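Local coordinates for protein terminal oxygenase component of carbazole (Janthinobacterium sp., PDB 7BUG) that carries out the angular dioxygenation of carbazole at C-9a and C-1, passing electrons through a Rieske [2Fe-2S] cluster to a mononuclear iron, at residues F179-H183 with F356-E360. Residue numbers count along the deposited sequence, not the author numbering.
Sequences FDPSH and FESDE. With FE2 (Fe (II) ion), chain E.
Phe179 ends helix 171-179, and at Asp180 (phi/psi -80/114) the chain leaves helical geometry to run past 356-360. The CA atoms pair Asp180 with Asp359 at 6.7 Å and Pro181 with Ser358 at 6.0 Å. The contact is small, 191 Å² in all, and largely polar. Asp180 (chi1 t) turns its carboxylate forward, OD1 accepting weak hydrogen bonds from Ser182 N (3.1 Å) and His183 N (3.3 Å). Its OD1 lies 4.4 Å from Asp359 OD1, a like-charge approach, and the two carboxylates are bridged by two waters. Water 1 donates to Asp180 OD2 (2.9 Å) and Asp359 OD1 (2.7 Å); water 2 donates to Asp180 OD1 (2.7 Å) and Asp359 OD1 (2.5 Å) and accepts from Ser358 OG (2.6 Å). Pro181 points toward the partner, its CD 3.4 Å from Ser358 O. Ser182 (chi1 m) sets OG in a 2.7 Å hydrogen bond with Ser358 OG (chi1 p) and 3.8 Å from Phe356 CZ. His183 turns to the metal: NE2 binds FE2 at 2.0 Å while ND1 donates to Asp180 O (2.8 Å, 177°), and His187 and Asp333 complete the facial triad of Rieske oxygenases. Within 356-360, Asp359 OD2 accepts from Phe356 N (2.9 Å), and Asp359 N bonds Phe356 O (2.9 Å). From a neighbouring subunit the cluster ligands His93 and His71 hydrogen-bond Asp180 and Asp359, consistent with an inter-subunit electron path to the iron. Within the chain, Phe179 packs on strands 226-229 and 261-265, Pro181 meets helices 231-234 and 360-372, and Asp180 touches Ile362 of the latter.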
loop_
_atom_site.group_PDB
_atom_site.type_symbol
_atom_site.label_atom_id
_atom_site.label_comp_id
_atom_site.label_asym_id
_atom_site.label_seq_id
_atom_site.Cartn_x
_atom_site.Cartn_y
_atom_site.Cartn_z
ATOM N N PHE A 179 -29.112 9.695 4.444
ATOM C CA PHE A 179 -30.253 10.444 3.888
ATOM C C PHE A 179 -31.032 9.605 2.865
ATOM O O PHE A 179 -32.041 10.042 2.360
ATOM C CB PHE A 179 -29.765 11.729 3.236
ATOM C CG PHE A 179 -30.872 12.699 2.949
ATOM C CD1 PHE A 179 -31.765 13.088 3.941
ATOM C CD2 PHE A 179 -30.973 13.276 1.698
ATOM C CE1 PHE A 179 -32.779 13.999 3.655
ATOM C CE2 PHE A 179 -31.977 14.187 1.426
ATOM C CZ PHE A 179 -32.867 14.562 2.407
ATOM N N ASP A 180 -30.622 8.372 2.646
ATOM C CA ASP A 180 -31.202 7.543 1.562
ATOM C C ASP A 180 -32.549 6.956 2.006
ATOM O O ASP A 180 -32.595 6.214 2.996
ATOM C CB ASP A 180 -30.160 6.462 1.331
ATOM C CG ASP A 180 -30.493 5.482 0.253
ATOM O OD1 ASP A 180 -31.719 5.284 -0.017
ATOM O OD2 ASP A 180 -29.515 4.892 -0.249
ATOM N N PRO A 181 -33.692 7.326 1.397
ATOM C CA PRO A 181 -34.961 6.855 1.934
ATOM C C PRO A 181 -35.148 5.326 1.853
ATOM O O PRO A 181 -35.809 4.726 2.701
ATOM C CB PRO A 181 -36.029 7.597 1.091
ATOM C CG PRO A 181 -35.269 8.717 0.380
ATOM C CD PRO A 181 -33.832 8.238 0.250
ATOM N N SER A 182 -34.587 4.681 0.835
ATOM C CA SER A 182 -34.822 3.217 0.621
ATOM C C SER A 182 -33.817 2.317 1.355
ATOM O O SER A 182 -34.058 1.087 1.457
ATOM C CB SER A 182 -34.853 2.919 -0.814
ATOM O OG SER A 182 -36.015 3.499 -1.368
ATOM N N HIS A 183 -32.744 2.862 1.941
ATOM C CA HIS A 183 -31.694 2.066 2.594
ATOM C C HIS A 183 -32.266 1.390 3.828
ATOM O O HIS A 183 -31.614 0.499 4.346
ATOM C CB HIS A 183 -30.436 2.914 2.937
ATOM C CG HIS A 183 -30.413 3.441 4.320
ATOM N ND1 HIS A 183 -31.080 4.582 4.667
ATOM C CD2 HIS A 183 -29.886 2.951 5.457
ATOM C CE1 HIS A 183 -30.931 4.796 5.950
ATOM N NE2 HIS A 183 -30.186 3.814 6.487
ATOM N N PHE A 356 -32.440 5.285 -8.820
ATOM C CA PHE A 356 -33.904 5.101 -8.997
ATOM C C PHE A 356 -34.656 6.117 -8.140
ATOM O O PHE A 356 -34.044 7.091 -7.662
ATOM C CB PHE A 356 -34.302 3.649 -8.740
ATOM C CG PHE A 356 -34.413 3.167 -7.328
ATOM C CD1 PHE A 356 -33.533 3.551 -6.317
ATOM C CD2 PHE A 356 -35.399 2.258 -6.973
ATOM C CE1 PHE A 356 -33.658 3.051 -5.025
ATOM C CE2 PHE A 356 -35.504 1.752 -5.691
ATOM C CZ PHE A 356 -34.651 2.153 -4.700
ATOM N N GLU A 357 -35.982 5.969 -8.080
ATOM C CA GLU A 357 -36.822 7.152 -7.757
ATOM C C GLU A 357 -36.488 7.723 -6.381
ATOM O O GLU A 357 -36.450 8.986 -6.269
ATOM C CB GLU A 357 -38.308 6.789 -7.902
ATOM C CG GLU A 357 -38.665 6.621 -9.360
ATOM C CD GLU A 357 -38.501 5.207 -9.924
ATOM O OE1 GLU A 357 -37.893 4.310 -9.246
ATOM O OE2 GLU A 357 -39.024 4.996 -11.035
ATOM N N SER A 358 -36.325 6.906 -5.342
ATOM C CA SER A 358 -36.079 7.430 -3.974
ATOM C C SER A 358 -34.726 8.160 -3.915
ATOM O O SER A 358 -34.546 8.957 -2.969
ATOM C CB SER A 358 -36.162 6.378 -2.965
ATOM O OG SER A 358 -35.242 5.338 -3.240
ATOM N N ASP A 359 -33.843 7.993 -4.898
ATOM C CA ASP A 359 -32.547 8.696 -4.873
ATOM C C ASP A 359 -32.762 10.188 -5.182
ATOM O O ASP A 359 -31.757 10.942 -5.203
ATOM C CB ASP A 359 -31.575 8.045 -5.852
ATOM C CG ASP A 359 -31.179 6.651 -5.408
ATOM O OD1 ASP A 359 -30.999 6.463 -4.184
ATOM O OD2 ASP A 359 -31.008 5.778 -6.324
ATOM N N GLU A 360 -34.003 10.618 -5.486
ATOM C CA GLU A 360 -34.299 12.070 -5.647
ATOM C C GLU A 360 -33.796 12.801 -4.403
ATOM O O GLU A 360 -33.247 13.906 -4.546
ATOM C CB GLU A 360 -35.795 12.284 -5.898
ATOM C CG GLU A 360 -36.199 13.724 -6.041
ATOM C CD GLU A 360 -35.526 14.472 -7.186
ATOM O OE1 GLU A 360 -35.093 13.818 -8.157
ATOM O OE2 GLU A 360 -35.443 15.732 -7.103
HETATM FE FE FE2 E . -29.427 3.649 8.316
HETATM O O HOH W 1 -28.940 5.177 -3.076
HETATM O O HOH W 2 -32.739 5.690 -2.519
HETATM O O HOH W 3 -30.412 4.857 9.241
HETATM O O HOH W 4 -28.518 5.616 7.956
#